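Local coordinates for protein predicted ATPase of the ABC class (Vibrio vulnificus, PDB 5D6A) that probably binds and hydrolyses ATP as an ATPase of the ABC class, at residues His121-Leu126 / Asp289-Ile294; Leu500-Ser505 / Lys553-Asp558; Glu237-Thr242 / Ala419-Gln424. All coordinates share one frame; numbering follows the deposited sequence.

How the contacts relate
All three contacts are small and buried but lie at different distances from the middle of the chain. Contact 2 is nearest to it; the centres of contacts 1 and 3 are about 12 and 27 Å from the centre of the chain. Contacts 1 and 2 adjoin: Thr-124 and Leu-126 of one pack on Glu-504 and Ser-505 of the other. In both, one segment carries an arginine-carboxylate pair that a glutamine of the other meets, strongly in contact 1, which joins the N-terminal region to the P-loop domain, and weakly in contact 2, within the C-terminal region. Contact 3, its nearest atoms about 10 Å from contact 1, joins parts of the P-loop domain mainly through aliphatic groups without a hydrogen bond.

Contact 1 of 3, residues His121-Leu126 / Asp289-Ile294; sequences HGQTVL and DGREYI
A bend at chi2 (-62°) folds the side chain of Gln-123 round to carry its amide to Asp-289, whose carboxylate stands opposite the backbone N about CA-CB (chi1 176°), a setting that places OD1 beside the amide. Gln-123 is the third residue of a type II' beta turn, His-121 to Thr-124, that leads into a short, weakly bonded strand about 124-125; this strand pairs antiparallel with strand 284-285 of the P-loop domain, and Asp-289 lies in the loop that follows. The two CA atoms, Gln-123 and Asp-289, are 6.6 Å apart. A single hydrogen bond joins the segments: Gln-123 NE2 donates to Asp-289 OD1 over 2.7 Å, nearly straight (168° at the hydrogen). The donor keeps OD1 close to its own amide plane, but approaches the carboxylate from the anti side and well out of the carboxylate plane. That leaves the syn side of OD1 to Arg-291, whose NH2 reaches it at 3.1 Å while NE binds Asp-289 OD2 at 2.9 Å. This side-on, two-nitrogen grip should hold the carboxylate in a fixed rotation and present OD1 to the glutamine. Arg-218 adds a further salt bridge to the same OD1, and Asp-224 takes Arg-291 NH1, so the buried charges are met by a network of opposite charges. Such surroundings would be expected to keep Asp-289 ionised. The aliphatic part of Gln-123 also packs at the guanidinium edge, with CB 3.9 Å from Arg-291 NH2. The arrangement thus links the N-terminal region to the P-loop domain. The turn itself is closed twice over: His-121 O accepts from Thr-124 N at 3.1 Å and from the Thr-124 OG1 hydroxyl at 2.9 Å, the hydroxyl lying in the carbonyl plane.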
ATOM      1  N   HIS A 121     -13.304   7.444  14.644  1.00 48.07           N
ATOM      2  CA  HIS A 121     -13.243   7.195  13.204  1.00 49.87           C
ATOM      3  C   HIS A 121     -12.966   8.435  12.362  1.00 49.02           C
ATOM      4  O   HIS A 121     -13.501   8.579  11.258  1.00 51.08           O
ATOM      5  CB  HIS A 121     -14.545   6.526  12.770  1.00 50.98           C
ATOM      6  CG  HIS A 121     -14.932   5.385  13.651  1.00 52.30           C
ATOM      7  ND1 HIS A 121     -15.740   5.547  14.756  1.00 52.36           N
ATOM      8  CD2 HIS A 121     -14.571   4.079  13.636  1.00 53.73           C
ATOM      9  CE1 HIS A 121     -15.884   4.385  15.365  1.00 53.83           C
ATOM     10  NE2 HIS A 121     -15.187   3.477  14.705  1.00 54.33           N
ATOM     11  N   GLY A 122     -12.117   9.315  12.883  1.00 46.04           N
ATOM     12  CA  GLY A 122     -11.717  10.522  12.168  1.00 44.68           C
ATOM     13  C   GLY A 122     -12.847  11.413  11.693  1.00 42.58           C
ATOM     14  O   GLY A 122     -13.682  11.855  12.487  1.00 41.08           O
ATOM     15  N   GLN A 123     -12.876  11.659  10.386  1.00 41.72           N
ATOM     16  CA  GLN A 123     -13.868  12.545   9.776  1.00 41.41           C
ATOM     17  C   GLN A 123     -15.225  11.906   9.486  1.00 39.98           C
ATOM     18  O   GLN A 123     -16.147  12.601   9.057  1.00 40.03           O
ATOM     19  CB  GLN A 123     -13.300  13.121   8.473  1.00 42.45           C
ATOM     20  CG  GLN A 123     -12.008  13.883   8.669  1.00 43.80           C
ATOM     21  CD  GLN A 123     -12.183  15.092   9.557  1.00 43.94           C
ATOM     22  OE1 GLN A 123     -11.595  15.170  10.633  1.00 44.95           O
ATOM     23  NE2 GLN A 123     -13.027  16.024   9.133  1.00 43.91           N
ATOM     24  N   THR A 124     -15.357  10.605   9.721  1.00 38.79           N
ATOM     25  CA  THR A 124     -16.615   9.911   9.437  1.00 38.96           C
ATOM     26  C   THR A 124     -17.406   9.532  10.682  1.00 37.96           C
ATOM     27  O   THR A 124     -16.880   9.510  11.793  1.00 38.04           O
ATOM     28  CB  THR A 124     -16.377   8.619   8.622  1.00 39.22           C
ATOM     29  OG1 THR A 124     -15.482   7.759   9.336  1.00 39.00           O
ATOM     30  CG2 THR A 124     -15.791   8.939   7.254  1.00 40.72           C
ATOM     31  N   VAL A 125     -18.683   9.243  10.465  1.00 38.27           N
ATOM     32  CA  VAL A 125     -19.593   8.810  11.509  1.00 38.86           C
ATOM     33  C   VAL A 125     -20.041   7.410  11.112  1.00 39.43           C
ATOM     34  O   VAL A 125     -20.842   7.243  10.191  1.00 40.80           O
ATOM     35  CB  VAL A 125     -20.812   9.739  11.614  1.00 39.96           C
ATOM     36  CG1 VAL A 125     -21.772   9.242  12.690  1.00 40.04           C
ATOM     37  CG2 VAL A 125     -20.361  11.166  11.897  1.00 40.57           C
ATOM     38  N   LEU A 126     -19.515   6.404  11.800  1.00 38.59           N
ATOM     39  CA  LEU A 126     -19.823   5.019  11.479  1.00 38.88           C
ATOM     40  C   LEU A 126     -20.667   4.347  12.546  1.00 38.23           C
ATOM     41  O   LEU A 126     -20.741   4.811  13.682  1.00 37.71           O
ATOM     42  CB  LEU A 126     -18.519   4.234  11.307  1.00 39.79           C
ATOM     43  CG  LEU A 126     -17.536   4.752  10.253  1.00 40.22           C
ATOM     44  CD1 LEU A 126     -16.244   3.952  10.296  1.00 40.96           C
ATOM     45  CD2 LEU A 126     -18.144   4.712   8.860  1.00 41.07           C
ATOM     46  N   ASP A 289     -16.549  19.268   8.144  1.00 38.95           N
ATOM     47  CA  ASP A 289     -15.664  18.435   7.338  1.00 38.53           C
ATOM     48  C   ASP A 289     -15.578  18.904   5.891  1.00 38.59           C
ATOM     49  O   ASP A 289     -14.569  18.674   5.223  1.00 38.12           O
ATOM     50  CB  ASP A 289     -16.161  16.994   7.336  1.00 38.01           C
ATOM     51  CG  ASP A 289     -15.335  16.099   6.440  1.00 37.69           C
ATOM     52  OD1 ASP A 289     -14.102  16.039   6.619  1.00 37.80           O
ATOM     53  OD2 ASP A 289     -15.925  15.443   5.560  1.00 39.31           O
ATOM     54  N   GLY A 290     -16.648  19.534   5.410  1.00 38.46           N
ATOM     55  CA  GLY A 290     -16.711  20.017   4.037  1.00 38.82           C
ATOM     56  C   GLY A 290     -17.512  19.093   3.133  1.00 39.55           C
ATOM     57  O   GLY A 290     -17.962  19.506   2.064  1.00 40.38           O
ATOM     58  N   ARG A 291     -17.694  17.843   3.564  1.00 39.51           N
ATOM     59  CA  ARG A 291     -18.436  16.848   2.788  1.00 38.75           C
ATOM     60  C   ARG A 291     -19.710  16.362   3.489  1.00 38.93           C
ATOM     61  O   ARG A 291     -20.426  15.521   2.943  1.00 37.88           O
ATOM     62  CB  ARG A 291     -17.530  15.643   2.515  1.00 38.11           C
ATOM     63  CG  ARG A 291     -16.290  15.966   1.699  1.00 38.30           C
ATOM     64  CD  ARG A 291     -15.280  14.828   1.731  1.00 37.84           C
ATOM     65  NE  ARG A 291     -14.728  14.645   3.075  1.00 38.27           N
ATOM     66  CZ  ARG A 291     -13.783  13.765   3.399  1.00 37.71           C
ATOM     67  NH1 ARG A 291     -13.252  12.962   2.482  1.00 36.50           N
ATOM     68  NH2 ARG A 291     -13.359  13.696   4.657  1.00 38.61           N
ATOM     69  N   GLU A 292     -20.004  16.893   4.677  1.00 39.75           N
ATOM     70  CA  GLU A 292     -21.182  16.439   5.439  1.00 40.19           C
ATOM     71  C   GLU A 292     -22.539  16.653   4.746  1.00 40.70           C
ATOM     72  O   GLU A 292     -23.566  16.230   5.267  1.00 40.51           O
ATOM     73  CB  GLU A 292     -21.221  17.024   6.867  1.00 41.83           C
ATOM     74  CG  GLU A 292     -21.480  18.525   7.006  1.00 42.86           C
ATOM     75  CD  GLU A 292     -20.286  19.398   6.673  1.00 43.67           C
ATOM     76  OE1 GLU A 292     -19.326  18.914   6.032  1.00 42.73           O
ATOM     77  OE2 GLU A 292     -20.313  20.585   7.060  1.00 45.68           O
ATOM     78  N   TYR A 293     -22.551  17.329   3.601  1.00 40.97           N
ATOM     79  CA  TYR A 293     -23.797  17.500   2.858  1.00 41.61           C
ATOM     80  C   TYR A 293     -23.664  16.940   1.447  1.00 40.98           C
ATOM     81  O   TYR A 293     -24.294  17.423   0.503  1.00 41.45           O
ATOM     82  CB  TYR A 293     -24.283  18.951   2.882  1.00 43.03           C
ATOM     83  CG  TYR A 293     -24.868  19.333   4.221  1.00 44.70           C
ATOM     84  CD1 TYR A 293     -26.157  18.940   4.567  1.00 46.12           C
ATOM     85  CD2 TYR A 293     -24.138  20.078   5.143  1.00 46.16           C
ATOM     86  CE1 TYR A 293     -26.706  19.275   5.793  1.00 47.87           C
ATOM     87  CE2 TYR A 293     -24.680  20.423   6.374  1.00 47.32           C
ATOM     88  CZ  TYR A 293     -25.964  20.017   6.694  1.00 48.78           C
ATOM     89  OH  TYR A 293     -26.515  20.353   7.911  1.00 51.72           O
ATOM     90  N   ILE A 294     -22.839  15.901   1.330  1.00 40.19           N
ATOM     91  CA  ILE A 294     -22.644  15.189   0.078  1.00 39.46           C
ATOM     92  C   ILE A 294     -23.057  13.748   0.348  1.00 38.33           C
ATOM     93  O   ILE A 294     -22.583  13.137   1.302  1.00 37.13           O
ATOM     94  CB  ILE A 294     -21.179  15.199  -0.399  1.00 39.11           C
ATOM     95  CG1 ILE A 294     -20.625  16.626  -0.449  1.00 40.38           C
ATOM     96  CG2 ILE A 294     -21.074  14.553  -1.774  1.00 38.57           C
ATOM     97  CD1 ILE A 294     -19.181  16.707  -0.904  1.00 39.70           C
TER

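Contact 2 of 3, residues Leu500-Ser505 / Lys553-Asp558; sequences LEQLES and KPRPID
Polar contact between Gln-502 and Arg-555 is slight: Arg-555 NH2 gives a weak, bent hydrogen bond of 3.4 Å to Gln-502 OE1, with the amide and guanidinium planes at 90° to each other. The amide is held mainly by other groups, for Gln-502 NE2 donates to the carbonyls of Glu-279 and Ala-300, and OE1 accepts from Lys-302 N. Arg-555 NH1 is taken by the carbonyls of Gly-298 and Ala-300, the latter thus shared. The ionic part is local to 553-558. Arg-555, at the N-cap of helix 556-564, bends at chi3 (-62°), turning its guanidinium back on the first turn; NE binds Asp-558 OD2 at 2.8 Å, almost straight, and NH2 binds Asp-558 OD1 at 2.9 Å. This double, side-on salt bridge should fix the guanidinium's orientation, while Ile-557 CG2 lies over the centre of one face. The remaining contact sets a methyl against a carboxylate oxygen, Leu-503 CD2 3.9 Å from Asp-558 OD2, the side chains running side by side but antiparallel. The type I turn Leu-500 to Leu-503 thus lies against the start of helix 556-564, with helix 506-519 following closely and Met-301 of strand 301-302 meeting Gln-502, Arg-555 and Asp-558.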
ATOM      1  N   LEU A 500      -9.025  -1.560  -2.018  1.00 38.79           N
ATOM      2  CA  LEU A 500     -10.289  -1.064  -1.492  1.00 38.70           C
ATOM      3  C   LEU A 500     -10.009   0.248  -0.775  1.00 39.40           C
ATOM      4  O   LEU A 500      -9.947   0.301   0.454  1.00 39.42           O
ATOM      5  CB  LEU A 500     -10.903  -2.086  -0.527  1.00 37.70           C
ATOM      6  CG  LEU A 500     -11.081  -3.511  -1.062  1.00 37.39           C
ATOM      7  CD1 LEU A 500     -11.695  -4.399   0.009  1.00 36.73           C
ATOM      8  CD2 LEU A 500     -11.930  -3.530  -2.321  1.00 38.49           C
ATOM      9  N   GLU A 501      -9.835   1.308  -1.559  1.00 41.55           N
ATOM     10  CA  GLU A 501      -9.509   2.622  -1.009  1.00 42.97           C
ATOM     11  C   GLU A 501     -10.694   3.330  -0.362  1.00 41.25           C
ATOM     12  O   GLU A 501     -10.512   4.307   0.356  1.00 42.96           O
ATOM     13  CB  GLU A 501      -8.860   3.515  -2.072  1.00 47.76           C
ATOM     14  CG  GLU A 501      -9.736   3.873  -3.265  1.00 51.14           C
ATOM     15  CD  GLU A 501      -9.000   4.738  -4.275  1.00 56.02           C
ATOM     16  OE1 GLU A 501      -7.772   4.931  -4.118  1.00 58.40           O
ATOM     17  OE2 GLU A 501      -9.643   5.222  -5.229  1.00 58.84           O
ATOM     18  N   GLN A 502     -11.901   2.846  -0.623  1.00 39.37           N
ATOM     19  CA  GLN A 502     -13.094   3.427  -0.016  1.00 38.28           C
ATOM     20  C   GLN A 502     -13.192   3.126   1.479  1.00 36.65           C
ATOM     21  O   GLN A 502     -13.846   3.867   2.206  1.00 36.55           O
ATOM     22  CB  GLN A 502     -14.359   2.950  -0.727  1.00 37.77           C
ATOM     23  CG  GLN A 502     -14.628   3.646  -2.048  1.00 39.68           C
ATOM     24  CD  GLN A 502     -15.849   3.088  -2.747  1.00 39.20           C
ATOM     25  OE1 GLN A 502     -15.904   1.902  -3.047  1.00 38.18           O
ATOM     26  NE2 GLN A 502     -16.822   3.943  -3.030  1.00 41.21           N
ATOM     27  N   LEU A 503     -12.556   2.042   1.934  1.00 35.68           N
ATOM     28  CA  LEU A 503     -12.583   1.696   3.360  1.00 34.90           C
ATOM     29  C   LEU A 503     -12.075   2.863   4.185  1.00 36.14           C
ATOM     30  O   LEU A 503     -11.122   3.535   3.798  1.00 37.78           O
ATOM     31  CB  LEU A 503     -11.758   0.444   3.658  1.00 33.94           C
ATOM     32  CG  LEU A 503     -12.355  -0.896   3.227  1.00 33.40           C
ATOM     33  CD1 LEU A 503     -11.386  -2.035   3.514  1.00 32.27           C
ATOM     34  CD2 LEU A 503     -13.683  -1.141   3.928  1.00 33.34           C
ATOM     35  N   GLU A 504     -12.718   3.087   5.328  1.00 36.24           N
ATOM     36  CA  GLU A 504     -12.392   4.210   6.199  1.00 37.84           C
ATOM     37  C   GLU A 504     -11.582   3.826   7.437  1.00 37.56           C
ATOM     38  O   GLU A 504     -10.573   4.457   7.735  1.00 38.59           O
ATOM     39  CB  GLU A 504     -13.691   4.883   6.642  1.00 38.72           C
ATOM     40  CG  GLU A 504     -13.509   6.106   7.522  1.00 41.14           C
ATOM     41  CD  GLU A 504     -12.831   7.262   6.812  1.00 42.73           C
ATOM     42  OE1 GLU A 504     -12.952   7.370   5.574  1.00 42.65           O
ATOM     43  OE2 GLU A 504     -12.196   8.078   7.507  1.00 44.07           O
ATOM     44  N   SER A 505     -12.027   2.797   8.153  1.00 36.88           N
ATOM     45  CA  SER A 505     -11.368   2.390   9.394  1.00 36.61           C
ATOM     46  C   SER A 505     -10.978   0.923   9.447  1.00 34.86           C
ATOM     47  O   SER A 505     -11.569   0.079   8.770  1.00 34.36           O
ATOM     48  CB  SER A 505     -12.291   2.690  10.579  1.00 37.91           C
ATOM     49  OG  SER A 505     -11.738   2.224  11.799  1.00 38.46           O
ATOM     50  N   LYS A 553     -19.758  -1.431  11.518  1.00 33.01           N
ATOM     51  CA  LYS A 553     -20.525  -2.162  10.509  1.00 33.50           C
ATOM     52  C   LYS A 553     -19.958  -1.950   9.112  1.00 32.71           C
ATOM     53  O   LYS A 553     -19.904  -0.818   8.629  1.00 33.06           O
ATOM     54  CB  LYS A 553     -22.009  -1.774  10.503  1.00 36.73           C
ATOM     55  CG  LYS A 553     -22.783  -2.478   9.387  1.00 38.06           C
ATOM     56  CD  LYS A 553     -24.249  -2.088   9.288  1.00 41.46           C
ATOM     57  CE  LYS A 553     -25.044  -2.582  10.478  1.00 44.51           C
ATOM     58  NZ  LYS A 553     -26.510  -2.385  10.296  1.00 47.83           N
ATOM     59  N   PRO A 554     -19.536  -3.044   8.458  1.00 31.65           N
ATOM     60  CA  PRO A 554     -19.014  -2.961   7.110  1.00 31.33           C
ATOM     61  C   PRO A 554     -20.119  -3.188   6.092  1.00 32.36           C
ATOM     62  O   PRO A 554     -21.159  -3.753   6.433  1.00 33.60           O
ATOM     63  CB  PRO A 554     -18.036  -4.126   7.063  1.00 29.78           C
ATOM     64  CG  PRO A 554     -18.681  -5.163   7.921  1.00 29.72           C
ATOM     65  CD  PRO A 554     -19.471  -4.425   8.973  1.00 30.72           C
ATOM     66  N   ARG A 555     -19.904  -2.745   4.857  1.00 32.78           N
ATOM     67  CA  ARG A 555     -20.881  -2.964   3.802  1.00 33.45           C
ATOM     68  C   ARG A 555     -20.799  -4.419   3.353  1.00 32.80           C
ATOM     69  O   ARG A 555     -19.706  -4.990   3.305  1.00 31.02           O
ATOM     70  CB  ARG A 555     -20.601  -2.075   2.598  1.00 34.39           C
ATOM     71  CG  ARG A 555     -20.640  -0.586   2.874  1.00 35.92           C
ATOM     72  CD  ARG A 555     -20.570   0.185   1.566  1.00 37.47           C
ATOM     73  NE  ARG A 555     -19.329  -0.067   0.841  1.00 36.30           N
ATOM     74  CZ  ARG A 555     -19.082   0.362  -0.395  1.00 37.73           C
ATOM     75  NH1 ARG A 555     -19.995   1.054  -1.073  1.00 40.22           N
ATOM     76  NH2 ARG A 555     -17.917   0.085  -0.966  1.00 37.62           N
ATOM     77  N   PRO A 556     -21.950  -5.032   3.030  1.00 33.92           N
ATOM     78  CA  PRO A 556     -21.938  -6.414   2.540  1.00 33.26           C
ATOM     79  C   PRO A 556     -21.039  -6.571   1.317  1.00 33.00           C
ATOM     80  O   PRO A 556     -20.334  -7.571   1.183  1.00 32.00           O
ATOM     81  CB  PRO A 556     -23.396  -6.665   2.154  1.00 35.01           C
ATOM     82  CG  PRO A 556     -24.181  -5.743   3.017  1.00 36.68           C
ATOM     83  CD  PRO A 556     -23.318  -4.537   3.265  1.00 35.91           C
ATOM     84  N   ILE A 557     -21.066  -5.574   0.440  1.00 34.97           N
ATOM     85  CA  ILE A 557     -20.254  -5.595  -0.770  1.00 35.81           C
ATOM     86  C   ILE A 557     -18.759  -5.582  -0.433  1.00 34.60           C
ATOM     87  O   ILE A 557     -17.954  -6.153  -1.162  1.00 35.77           O
ATOM     88  CB  ILE A 557     -20.622  -4.425  -1.722  1.00 37.77           C
ATOM     89  CG1 ILE A 557     -19.957  -4.616  -3.088  1.00 38.56           C
ATOM     90  CG2 ILE A 557     -20.257  -3.075  -1.111  1.00 37.74           C
ATOM     91  CD1 ILE A 557     -20.358  -3.578  -4.116  1.00 40.61           C
ATOM     92  N   ASP A 558     -18.390  -4.944   0.674  1.00 33.95           N
ATOM     93  CA  ASP A 558     -16.985  -4.901   1.089  1.00 33.53           C
ATOM     94  C   ASP A 558     -16.525  -6.241   1.676  1.00 32.24           C
ATOM     95  O   ASP A 558     -15.382  -6.650   1.470  1.00 31.74           O
ATOM     96  CB  ASP A 558     -16.739  -3.750   2.071  1.00 33.90           C
ATOM     97  CG  ASP A 558     -16.847  -2.380   1.408  1.00 35.54           C
ATOM     98  OD1 ASP A 558     -16.593  -2.276   0.187  1.00 35.32           O
ATOM     99  OD2 ASP A 558     -17.169  -1.400   2.110  1.00 36.92           O
TER

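Contact 3 of 3, residues Glu237-Thr242 / Ala419-Gln424; sequences ESLQVT and ADNVIQ
The segments approach without backbone bonding, their nearest CA atoms, Leu-239 and Asn-421, 8.9 Å apart. The arrangement is the packing of two beta layers in an ABC-type ATPase: strand 240-245 borders an antiparallel sheet, whereas strand 421-425 belongs to the mixed, mostly parallel sheet, where it lies beside strand 260-264, the strand that runs into what is probably the Walker A loop. Leu-239 follows a short 3-10 turn, beyond which Gln-240 N bonds back to Glu-237 O at 3.1 Å. Its side chain points at the other segment and supplies both contacts, one methyl to each partner. With CG swung to the far side of CA from the backbone N (chi1 -162°), the isobutyl group extends into the interface, and the fork at CG splits the work. CD1 meets the amide of Asn-421, which enters obliquely, its ND2 being the nearest atom at 3.2 Å; the methyl can accept no hydrogen bond, and the contact is plain packing. CD2 goes to Ile-423, two residues further along the strand, and the two aliphatic side chains cross at about a right angle. Asn-421 and Ile-423 alternate with Val-422, whose side chain points away from Leu-239, as expected along an extended strand. Strand 249-257 packs against both segments: Leu-254 touches both Leu-239 and Ile-423, Gly-255 shares backbone bonding with Leu-239, and Pro-257 packs on Asn-421. Further along 419-424, Gln-424 packs on Val-380 of the second subunit, while the Ile-423 side chain lies about 11 Å from the bound AMP-PNP. Leu-239 CD2 rests on the end of the isoleucine chain, 3.9 Å from Ile-423 CD1 and equally far from its CG1.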
ATOM      1  N   GLU A 237     -26.521  25.458 -13.060  1.00 58.00           N
ATOM      2  CA  GLU A 237     -27.991  25.414 -13.045  1.00 59.17           C
ATOM      3  C   GLU A 237     -28.561  24.305 -13.920  1.00 57.36           C
ATOM      4  O   GLU A 237     -29.535  23.652 -13.550  1.00 56.33           O
ATOM      5  CB  GLU A 237     -28.591  26.760 -13.471  1.00 63.23           C
ATOM      6  CG  GLU A 237     -28.315  27.907 -12.507  1.00 65.69           C
ATOM      7  CD  GLU A 237     -29.063  29.182 -12.870  1.00 70.28           C
ATOM      8  OE1 GLU A 237     -29.861  29.164 -13.838  1.00 72.45           O
ATOM      9  OE2 GLU A 237     -28.859  30.205 -12.180  1.00 71.89           O
ATOM     10  N   SER A 238     -27.943  24.097 -15.075  1.00 56.86           N
ATOM     11  CA  SER A 238     -28.385  23.080 -16.019  1.00 57.18           C
ATOM     12  C   SER A 238     -28.485  21.692 -15.389  1.00 55.40           C
ATOM     13  O   SER A 238     -29.296  20.868 -15.817  1.00 54.91           O
ATOM     14  CB  SER A 238     -27.423  23.030 -17.206  1.00 58.05           C
ATOM     15  OG  SER A 238     -27.824  22.055 -18.150  1.00 59.27           O
ATOM     16  N   LEU A 239     -27.670  21.445 -14.369  1.00 54.61           N
ATOM     17  CA  LEU A 239     -27.637  20.144 -13.714  1.00 53.68           C
ATOM     18  C   LEU A 239     -27.837  20.288 -12.197  1.00 52.91           C
ATOM     19  O   LEU A 239     -27.386  19.454 -11.411  1.00 51.59           O
ATOM     20  CB  LEU A 239     -26.294  19.485 -14.036  1.00 53.13           C
ATOM     21  CG  LEU A 239     -26.139  17.984 -13.854  1.00 53.26           C
ATOM     22  CD1 LEU A 239     -27.157  17.236 -14.700  1.00 53.87           C
ATOM     23  CD2 LEU A 239     -24.725  17.574 -14.232  1.00 53.71           C
ATOM     24  N   GLN A 240     -28.548  21.342 -11.805  1.00 53.91           N
ATOM     25  CA  GLN A 240     -28.816  21.652 -10.399  1.00 53.73           C
ATOM     26  C   GLN A 240     -30.107  21.013  -9.892  1.00 53.81           C
ATOM     27  O   GLN A 240     -31.105  20.943 -10.614  1.00 56.19           O
ATOM     28  CB  GLN A 240     -28.915  23.177 -10.245  1.00 55.90           C
ATOM     29  CG  GLN A 240     -29.423  23.697  -8.904  1.00 55.89           C
ATOM     30  CD  GLN A 240     -29.664  25.203  -8.934  1.00 57.73           C
ATOM     31  OE1 GLN A 240     -28.940  25.947  -9.598  1.00 57.33           O
ATOM     32  NE2 GLN A 240     -30.686  25.659  -8.212  1.00 58.68           N
ATOM     33  N   VAL A 241     -30.076  20.551  -8.643  1.00 52.67           N
ATOM     34  CA  VAL A 241     -31.251  19.970  -7.989  1.00 52.50           C
ATOM     35  C   VAL A 241     -31.289  20.477  -6.556  1.00 52.20           C
ATOM     36  O   VAL A 241     -30.269  20.904  -6.016  1.00 51.40           O
ATOM     37  CB  VAL A 241     -31.250  18.427  -7.987  1.00 50.92           C
ATOM     38  CG1 VAL A 241     -31.197  17.894  -9.410  1.00 51.32           C
ATOM     39  CG2 VAL A 241     -30.096  17.882  -7.157  1.00 49.48           C
ATOM     40  N   THR A 242     -32.465  20.423  -5.941  1.00 53.21           N
ATOM     41  CA  THR A 242     -32.635  20.902  -4.578  1.00 53.28           C
ATOM     42  C   THR A 242     -33.324  19.849  -3.719  1.00 52.65           C
ATOM     43  O   THR A 242     -34.482  19.514  -3.948  1.00 54.58           O
ATOM     44  CB  THR A 242     -33.457  22.204  -4.564  1.00 55.37           C
ATOM     45  OG1 THR A 242     -32.838  23.167  -5.430  1.00 55.71           O
ATOM     46  CG2 THR A 242     -33.559  22.772  -3.150  1.00 55.65           C
ATOM     47  N   ALA A 419     -22.443   8.488 -23.120  1.00 60.11           N
ATOM     48  CA  ALA A 419     -22.682   9.197 -21.857  1.00 58.03           C
ATOM     49  C   ALA A 419     -23.996   9.974 -21.850  1.00 58.89           C
ATOM     50  O   ALA A 419     -24.403  10.514 -22.872  1.00 60.59           O
ATOM     51  CB  ALA A 419     -21.526  10.138 -21.558  1.00 57.02           C
ATOM     52  N   ASP A 420     -24.651  10.019 -20.689  1.00 58.74           N
ATOM     53  CA  ASP A 420     -25.901  10.766 -20.529  1.00 60.64           C
ATOM     54  C   ASP A 420     -25.570  12.219 -20.223  1.00 60.27           C
ATOM     55  O   ASP A 420     -26.127  13.131 -20.836  1.00 62.65           O
ATOM     56  CB  ASP A 420     -26.760  10.210 -19.386  1.00 61.32           C
ATOM     57  CG  ASP A 420     -27.090   8.741 -19.553  1.00 62.94           C
ATOM     58  OD1 ASP A 420     -26.150   7.932 -19.696  1.00 62.97           O
ATOM     59  OD2 ASP A 420     -28.289   8.387 -19.497  1.00 65.92           O
ATOM     60  N   ASN A 421     -24.678  12.425 -19.253  1.00 57.17           N
ATOM     61  CA  ASN A 421     -24.250  13.766 -18.858  1.00 56.93           C
ATOM     62  C   ASN A 421     -22.727  13.877 -18.799  1.00 54.43           C
ATOM     63  O   ASN A 421     -22.040  12.905 -18.479  1.00 53.08           O
ATOM     64  CB  ASN A 421     -24.847  14.149 -17.502  1.00 56.65           C
ATOM     65  CG  ASN A 421     -26.360  14.056 -17.484  1.00 58.36           C
ATOM     66  OD1 ASN A 421     -26.930  13.008 -17.779  1.00 59.58           O
ATOM     67  ND2 ASN A 421     -27.016  15.145 -17.104  1.00 59.75           N
ATOM     68  N   VAL A 422     -22.207  15.064 -19.109  1.00 53.57           N
ATOM     69  CA  VAL A 422     -20.765  15.308 -19.095  1.00 52.14           C
ATOM     70  C   VAL A 422     -20.442  16.579 -18.308  1.00 52.23           C
ATOM     71  O   VAL A 422     -20.910  17.666 -18.647  1.00 53.32           O
ATOM     72  CB  VAL A 422     -20.199  15.432 -20.522  1.00 53.26           C
ATOM     73  CG1 VAL A 422     -18.691  15.633 -20.481  1.00 53.00           C
ATOM     74  CG2 VAL A 422     -20.545  14.194 -21.336  1.00 53.11           C
ATOM     75  N   ILE A 423     -19.634  16.425 -17.263  1.00 50.68           N
ATOM     76  CA  ILE A 423     -19.236  17.535 -16.406  1.00 51.79           C
ATOM     77  C   ILE A 423     -17.780  17.902 -16.657  1.00 52.81           C
ATOM     78  O   ILE A 423     -16.923  17.025 -16.730  1.00 52.44           O
ATOM     79  CB  ILE A 423     -19.409  17.167 -14.922  1.00 49.86           C
ATOM     80  CG1 ILE A 423     -20.885  16.881 -14.629  1.00 50.08           C
ATOM     81  CG2 ILE A 423     -18.890  18.287 -14.028  1.00 50.55           C
ATOM     82  CD1 ILE A 423     -21.149  16.338 -13.242  1.00 48.56           C
ATOM     83  N   GLN A 424     -17.500  19.197 -16.786  1.00 54.50           N
ATOM     84  CA  GLN A 424     -16.139  19.656 -17.019  1.00 55.26           C
ATOM     85  C   GLN A 424     -15.634  20.449 -15.823  1.00 55.72           C
ATOM     86  O   GLN A 424     -16.308  21.364 -15.348  1.00 56.68           O
ATOM     87  CB  GLN A 424     -16.063  20.529 -18.273  1.00 57.54           C
ATOM     88  CG  GLN A 424     -14.639  20.924 -18.654  1.00 58.68           C
ATOM     89  CD  GLN A 424     -14.577  21.884 -19.825  1.00 60.79           C
ATOM     90  OE1 GLN A 424     -15.578  22.479 -20.206  1.00 62.36           O
ATOM     91  NE2 GLN A 424     -13.388  22.055 -20.388  1.00 61.93           N
TER